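Local coordinates for protein aminomethyltransferase (Bartonella henselae, PDB 3GIR) that belongs to the aminomethyltransferase family, joining a folate-binding domain to a C-terminal beta-barrel domain, at residues A[109-114]-A[132-137]; A[101-106]-A[116-121]; A[128-133]-A[142-147]. All coordinates share one frame; numbering follows the deposited sequence.

Interaction 1: residues A[109-114]-A[132-137]; sequences LKIGQS and LTRLAE
S114 and T133 form an antiparallel non-hydrogen-bonded pair with CA atoms 4.1 Å apart, and just beyond it the chain of 109-114 folds as a type II beta turn, K110 to Q113, over R134. Two backbone bonds grip R134: its N donates to Q113 O (3.1 Å) and its O accepts G112 N (2.7 Å). G112, with phi at 89°, is the turn residue whose backbone suits glycine. On one face of the sheet the hydroxyls S114 OG and T133 OG1 meet at 2.7 Å, and either may be the donor. The R134 side chain runs extended past the turn, CG anti to the backbone N (chi1 -172°), and its CB and CG pass K110 O and the CA of I111. Its guanidinium is then held at the edge: NH1 donates to L109 O at 2.8 Å, in the guanidinium plane and nearly along the C=O axis. NE reaches A136 O at 3.1 Å, and NH2 uses a lone pair of E137 O at 3.0 Å while also making a salt bridge with E137 OE2. NE and NH2, bound within their own segment, fix the rotation of the group; NH1 ties it across to L109, just before the turn. I111 lies along the outgoing chain, CG2 against L135 O at 3.5 Å and CD1 near E137 N. L109 CD2 rests on L132 CD2. R134 NH1 also donates to A107 O. From helix 94-101, L98 packs on L132 and V95 on R134; F140 of strand 139-144 touches both, and F209 of strand 209-211 touches T133 and L135.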
# COMPACT_ATOMS: atom_id res chain seq x y z
N LEU A 109 6.27 -15.87 12.56
CA LEU A 109 6.22 -15.73 11.11
C LEU A 109 7.06 -16.83 10.47
O LEU A 109 8.23 -17.00 10.81
CB LEU A 109 6.77 -14.34 10.74
CG LEU A 109 6.41 -13.75 9.41
CD1 LEU A 109 4.87 -13.81 9.18
CD2 LEU A 109 6.97 -12.33 9.24
N LYS A 110 6.49 -17.59 9.54
CA LYS A 110 7.25 -18.63 8.91
C LYS A 110 8.19 -18.03 7.89
O LYS A 110 7.93 -16.96 7.30
CB LYS A 110 6.33 -19.70 8.30
CG LYS A 110 5.40 -20.40 9.35
CD LYS A 110 4.38 -21.31 8.70
CE LYS A 110 3.24 -21.70 9.68
NZ LYS A 110 1.94 -22.00 8.96
N ILE A 111 9.32 -18.67 7.67
CA ILE A 111 10.21 -18.28 6.56
C ILE A 111 9.41 -18.31 5.25
O ILE A 111 8.68 -19.27 4.93
CB ILE A 111 11.42 -19.25 6.44
CG1 ILE A 111 12.39 -19.06 7.61
CG2 ILE A 111 12.15 -18.98 5.20
CD1 ILE A 111 13.56 -20.12 7.65
N GLY A 112 9.55 -17.25 4.46
CA GLY A 112 8.76 -17.03 3.26
C GLY A 112 7.44 -16.29 3.39
O GLY A 112 6.79 -16.02 2.37
N GLN A 113 6.97 -16.07 4.62
CA GLN A 113 5.68 -15.47 4.88
C GLN A 113 5.84 -13.97 5.01
O GLN A 113 6.76 -13.49 5.68
CB GLN A 113 5.09 -15.98 6.18
CG GLN A 113 4.50 -17.38 6.10
CD GLN A 113 3.60 -17.75 7.31
OE1 GLN A 113 3.81 -17.30 8.49
NE2 GLN A 113 2.60 -18.56 7.03
N SER A 114 4.87 -13.26 4.44
CA SER A 114 4.74 -11.80 4.52
C SER A 114 3.53 -11.43 5.37
O SER A 114 2.50 -12.12 5.36
CB SER A 114 4.51 -11.18 3.14
OG SER A 114 5.56 -11.46 2.26
N LEU A 132 6.22 -6.83 6.09
CA LEU A 132 7.35 -7.56 6.69
C LEU A 132 7.35 -9.00 6.15
O LEU A 132 6.32 -9.67 6.21
CB LEU A 132 7.17 -7.59 8.20
CG LEU A 132 8.19 -8.45 9.00
CD1 LEU A 132 9.60 -7.90 8.96
CD2 LEU A 132 7.76 -8.61 10.42
N THR A 133 8.50 -9.45 5.63
CA THR A 133 8.66 -10.84 5.11
C THR A 133 9.83 -11.47 5.77
O THR A 133 10.85 -10.82 5.92
CB THR A 133 8.91 -10.80 3.58
OG1 THR A 133 7.79 -10.13 2.97
CG2 THR A 133 8.96 -12.23 3.01
N ARG A 134 9.65 -12.68 6.28
CA ARG A 134 10.77 -13.43 6.82
C ARG A 134 11.46 -14.19 5.72
O ARG A 134 10.78 -14.87 4.91
CB ARG A 134 10.29 -14.39 7.89
CG ARG A 134 11.42 -15.06 8.62
CD ARG A 134 10.92 -15.81 9.79
NE ARG A 134 12.02 -16.06 10.74
CZ ARG A 134 11.79 -16.57 11.96
NH1 ARG A 134 10.56 -16.92 12.30
NH2 ARG A 134 12.80 -16.75 12.80
N LEU A 135 12.76 -14.02 5.64
CA LEU A 135 13.58 -14.64 4.58
C LEU A 135 14.43 -15.81 5.07
O LEU A 135 14.71 -16.72 4.28
CB LEU A 135 14.45 -13.61 3.91
CG LEU A 135 13.67 -12.61 3.01
CD1 LEU A 135 14.69 -11.56 2.50
CD2 LEU A 135 12.91 -13.39 1.93
N ALA A 136 14.72 -15.80 6.37
CA ALA A 136 15.57 -16.84 6.99
C ALA A 136 15.35 -16.76 8.50
O ALA A 136 14.59 -15.93 9.01
CB ALA A 136 17.04 -16.64 6.64
N GLU A 137 16.01 -17.65 9.24
CA GLU A 137 15.85 -17.61 10.67
C GLU A 137 16.23 -16.20 11.20
O GLU A 137 15.55 -15.72 12.06
CB GLU A 137 16.67 -18.74 11.36
CG GLU A 137 16.64 -18.73 12.85
CD GLU A 137 15.28 -19.05 13.49
OE1 GLU A 137 14.51 -19.94 12.99
OE2 GLU A 137 14.98 -18.42 14.54

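Interaction 2: residues A[101-106]-A[116-121]; sequences ALPVDA and YSYLLN
L102 CG stands anti to its carbonyl carbon (chi1 -58°) and S117 OG anti to its backbone N (chi1 -161°), which turns a leucine branch and a serine hydroxyl toward each other's segment. Between them P103 is the centre of an inverse gamma turn, closed by V104 N donating to L102 O at 2.8 Å. The turn follows helix 94-101 directly, L102 being the first residue to leave helical angles, and it lays the chain against strand 114-120, an outermost strand of the antiparallel sheet. Contact is mostly apolar. L102 CD2 meets L119 CD1 at 3.8 Å, the two side chains crossing at about a right angle. P103 CG approaches Y118 CE1 obliquely, also at 3.8 Å. V104 contributes CG1, which presses on S117 OG at 3.3 Å. Y118 O is approached by P103 CD at 3.1 Å and by L102 CD2. This carbonyl oxygen is buried by the contact without a hydrogen-bond partner in the model. Y118 OH is hydrogen-bonded to L278 O, and P273 and V282 touch the tyrosine side chain. Helix 149-159 closes the other end through L156, which touches A101 and L119. Two waters bridge the segments. One lies between S117 OG and P103 O. The other donates to A101 O at 2.8 Å and accepts L120 N at 3.0 Å, and A101 O takes a further hydrogen bond from R159 NH1.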
# COMPACT_ATOMS: atom_id res chain seq x y z
N ALA A 101 9.76 -3.40 17.67
CA ALA A 101 9.56 -2.26 16.78
C ALA A 101 8.18 -2.19 16.21
O ALA A 101 7.64 -1.10 15.99
CB ALA A 101 10.63 -2.22 15.61
N LEU A 102 7.63 -3.37 15.90
CA LEU A 102 6.33 -3.48 15.21
C LEU A 102 5.40 -4.38 16.00
O LEU A 102 5.90 -5.32 16.66
CB LEU A 102 6.50 -4.13 13.83
CG LEU A 102 7.46 -3.44 12.88
CD1 LEU A 102 7.70 -4.29 11.61
CD2 LEU A 102 6.95 -2.02 12.48
N PRO A 103 4.09 -4.23 15.77
CA PRO A 103 3.13 -5.12 16.48
C PRO A 103 2.95 -6.48 15.79
O PRO A 103 1.87 -6.81 15.30
CB PRO A 103 1.82 -4.31 16.46
CG PRO A 103 1.94 -3.50 15.19
CD PRO A 103 3.41 -3.20 15.00
N VAL A 104 4.02 -7.28 15.82
CA VAL A 104 4.09 -8.58 15.19
C VAL A 104 4.71 -9.55 16.17
O VAL A 104 5.36 -9.16 17.13
CB VAL A 104 4.97 -8.53 13.89
CG1 VAL A 104 4.45 -7.48 12.88
CG2 VAL A 104 6.48 -8.26 14.21
N ASP A 105 4.42 -10.83 15.99
CA ASP A 105 5.21 -11.88 16.65
C ASP A 105 6.13 -12.46 15.58
O ASP A 105 5.80 -13.37 14.86
CB ASP A 105 4.32 -12.98 17.29
CG ASP A 105 5.13 -13.95 18.15
OD1 ASP A 105 6.40 -13.93 18.03
OD2 ASP A 105 4.52 -14.74 18.93
N ALA A 106 7.29 -11.84 15.46
CA ALA A 106 8.23 -12.17 14.41
C ALA A 106 8.71 -13.63 14.51
O ALA A 106 9.05 -14.22 13.49
CB ALA A 106 9.41 -11.15 14.39
N TYR A 116 1.20 -7.79 6.61
CA TYR A 116 0.94 -6.36 6.65
C TYR A 116 1.06 -5.91 8.08
O TYR A 116 0.56 -6.56 9.02
CB TYR A 116 -0.50 -6.06 6.13
CG TYR A 116 -0.89 -4.61 6.15
CD1 TYR A 116 -0.47 -3.74 5.16
CD2 TYR A 116 -1.69 -4.11 7.18
CE1 TYR A 116 -0.87 -2.39 5.19
CE2 TYR A 116 -2.06 -2.77 7.21
CZ TYR A 116 -1.68 -1.93 6.21
OH TYR A 116 -2.07 -0.58 6.35
N SER A 117 1.74 -4.79 8.30
CA SER A 117 1.91 -4.26 9.63
C SER A 117 2.08 -2.74 9.57
O SER A 117 1.86 -2.10 8.53
CB SER A 117 3.09 -4.89 10.36
OG SER A 117 2.98 -4.70 11.76
N TYR A 118 2.46 -2.16 10.69
CA TYR A 118 2.68 -0.71 10.75
C TYR A 118 3.60 -0.32 11.87
O TYR A 118 3.61 -0.95 12.92
CB TYR A 118 1.32 0.06 10.89
CG TYR A 118 0.19 -0.70 11.46
CD1 TYR A 118 0.19 -1.07 12.78
CD2 TYR A 118 -0.95 -0.98 10.71
CE1 TYR A 118 -0.89 -1.74 13.32
CE2 TYR A 118 -2.00 -1.69 11.26
CZ TYR A 118 -1.96 -2.04 12.56
OH TYR A 118 -3.02 -2.69 13.17
N LEU A 119 4.36 0.73 11.61
CA LEU A 119 5.22 1.34 12.60
C LEU A 119 4.35 2.34 13.38
O LEU A 119 3.84 3.28 12.81
CB LEU A 119 6.36 2.05 11.86
CG LEU A 119 7.47 2.55 12.70
CD1 LEU A 119 8.35 1.37 13.31
CD2 LEU A 119 8.34 3.61 11.89
N LEU A 120 4.21 2.16 14.69
CA LEU A 120 3.37 3.07 15.49
C LEU A 120 4.21 3.99 16.30
O LEU A 120 5.33 3.59 16.76
CB LEU A 120 2.55 2.21 16.43
CG LEU A 120 1.63 1.23 15.82
CD1 LEU A 120 0.93 0.53 16.99
CD2 LEU A 120 0.61 1.82 14.85
N ASN A 121 3.71 5.20 16.51
CA ASN A 121 4.28 6.08 17.53
C ASN A 121 3.74 5.75 18.91
O ASN A 121 2.95 4.83 19.08
CB ASN A 121 4.12 7.53 17.16
CG ASN A 121 2.67 8.01 17.15
OD1 ASN A 121 1.83 7.50 17.84
ND2 ASN A 121 2.42 9.02 16.34
O HOH W 1 5.21 0.08 16.55
O HOH W 2 0.97 -6.26 12.67

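Interaction 3: residues A[128-133]-A[142-147]; sequences DDLILT and LVANAG
L142, on strand 139-144, meets L132 and I131 of the neighbouring strand along its length. Its CB passes I131 O at 4.1 Å. CG, set anti to the carbonyl carbon and beside the backbone N (chi1 -75°), comes to 4.1 Å from L132 CD1. At the tip, CD2 has L132 CD1 and L132 CB each 3.8 Å away, and L130 CB 4.2 Å away, roughly opposite L132 CD1. L130 in turn carries CD2 over A144, touching both its CA and its CB, so L130, L132, L142 and A144 form one apolar face. L156 and D152 of helix 149-159 pack on this face, L156 against L142 and D152 against L130 and A144, while V89 of strand 85-90 adjoins L142. The backbones belong to a beta hairpin of strands 126-136 and 139-144 in the antiparallel sheet of the folate-binding domain, the two axes lying 158° apart in direction. I131 and V143 are a hydrogen-bonded pair: V143 N donates to I131 O at 2.9 Å in the carbonyl plane, whereas the return bond from I131 N to V143 O, at 3.4 Å, is weak. The same I131 O receives the CA-H of L142, whose pairing with L132 is of the non-hydrogen-bonded kind. I131 and V143 project from the sheet face away from the leucines, and V143 there touches L86. Where strand 139-144 ends, a side chain takes over from the backbone pairing. D128 sets its CG anti to the backbone N (chi1 -154°), which swings the carboxylate across to the partner segment, and N145 N donates to the syn lone pair of D128 OD2 at 3.0 Å. D152 OD2, of like charge, lies close to the same oxygen.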
# COMPACT_ATOMS: atom_id res chain seq x y z
N ASP A 128 3.91 4.75 9.46
CA ASP A 128 3.95 4.15 8.12
C ASP A 128 3.33 2.80 8.18
O ASP A 128 3.40 2.11 9.20
CB ASP A 128 5.37 4.04 7.54
CG ASP A 128 5.39 4.03 5.98
OD1 ASP A 128 4.30 4.29 5.42
OD2 ASP A 128 6.45 3.63 5.41
N ASP A 129 2.71 2.39 7.09
CA ASP A 129 2.32 0.98 6.97
C ASP A 129 3.38 0.26 6.14
O ASP A 129 4.10 0.91 5.35
CB ASP A 129 0.89 0.75 6.49
CG ASP A 129 0.53 1.32 5.20
OD1 ASP A 129 1.23 2.17 4.59
OD2 ASP A 129 -0.61 0.88 4.77
N LEU A 130 3.54 -1.04 6.43
CA LEU A 130 4.75 -1.74 5.94
C LEU A 130 4.34 -3.16 5.62
O LEU A 130 3.40 -3.64 6.19
CB LEU A 130 5.80 -1.76 7.11
CG LEU A 130 6.37 -0.50 7.73
CD1 LEU A 130 7.16 -0.67 9.06
CD2 LEU A 130 7.29 0.21 6.73
N ILE A 131 5.12 -3.87 4.80
CA ILE A 131 5.02 -5.30 4.67
C ILE A 131 6.34 -5.88 5.14
O ILE A 131 7.45 -5.47 4.70
CB ILE A 131 4.77 -5.80 3.23
CG1 ILE A 131 3.61 -5.04 2.59
CG2 ILE A 131 4.65 -7.31 3.21
CD1 ILE A 131 2.31 -5.31 3.29
N LEU A 132 6.22 -6.83 6.09
CA LEU A 132 7.35 -7.56 6.69
C LEU A 132 7.35 -9.00 6.15
O LEU A 132 6.32 -9.67 6.21
CB LEU A 132 7.17 -7.59 8.20
CG LEU A 132 8.19 -8.45 9.00
CD1 LEU A 132 9.60 -7.90 8.96
CD2 LEU A 132 7.76 -8.61 10.42
N THR A 133 8.50 -9.45 5.63
CA THR A 133 8.66 -10.84 5.11
C THR A 133 9.83 -11.47 5.77
O THR A 133 10.85 -10.82 5.92
CB THR A 133 8.91 -10.80 3.58
OG1 THR A 133 7.79 -10.13 2.97
CG2 THR A 133 8.96 -12.23 3.01
N LEU A 142 11.64 -5.52 5.05
CA LEU A 142 10.52 -4.57 5.17
C LEU A 142 10.44 -3.78 3.88
O LEU A 142 11.46 -3.36 3.29
CB LEU A 142 10.76 -3.59 6.34
CG LEU A 142 10.56 -4.13 7.74
CD1 LEU A 142 11.25 -3.26 8.88
CD2 LEU A 142 9.06 -4.31 8.02
N VAL A 143 9.22 -3.52 3.43
CA VAL A 143 9.02 -2.54 2.34
C VAL A 143 8.26 -1.34 2.88
O VAL A 143 7.16 -1.52 3.40
CB VAL A 143 8.25 -3.22 1.17
CG1 VAL A 143 8.06 -2.21 0.01
CG2 VAL A 143 9.02 -4.44 0.58
N ALA A 144 8.88 -0.16 2.73
CA ALA A 144 8.43 1.13 3.29
C ALA A 144 7.90 2.00 2.19
O ALA A 144 8.40 1.95 1.05
CB ALA A 144 9.60 1.85 3.96
N ASN A 145 6.94 2.85 2.51
CA ASN A 145 6.48 3.81 1.51
C ASN A 145 7.45 4.87 1.16
O ASN A 145 8.23 5.33 2.01
CB ASN A 145 5.20 4.48 2.09
CG ASN A 145 4.02 3.62 2.01
OD1 ASN A 145 3.50 3.11 3.07
ND2 ASN A 145 3.58 3.37 0.78
N ALA A 146 7.36 5.40 -0.07
CA ALA A 146 8.28 6.39 -0.56
C ALA A 146 8.43 7.62 0.34
O ALA A 146 9.55 8.03 0.65
CB ALA A 146 7.87 6.78 -1.99
N GLY A 147 7.34 8.18 0.75
CA GLY A 147 7.42 9.44 1.52
C GLY A 147 8.00 9.32 2.90
O GLY A 147 8.41 10.30 3.52

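How the interactions relate
Interactions 1 and 3 use overlapping parts of strand 126-136, sharing L132 and T133; S114 CB of the first lies 3.9 Å from I131 CG2 of the third. Interaction 2 joins them from the side, its strand 114-120 being the next in the sheet: S117 O takes L130 N at 2.9 Å, and Y116 OH is hydrogen-bonded to D129 OD2 at 2.6 Å. The connection between helix 94-101 and strand 114-120 supplies segments to both interactions 1 and 2, and V104 CG2 packs 4.0 Å from L132 CD2. Centres of interactions 2 and 3 are about 10 Å apart, those of 1 and 3 about 15 Å. The sodium ion is bound by other residues, L238, D240 and V243.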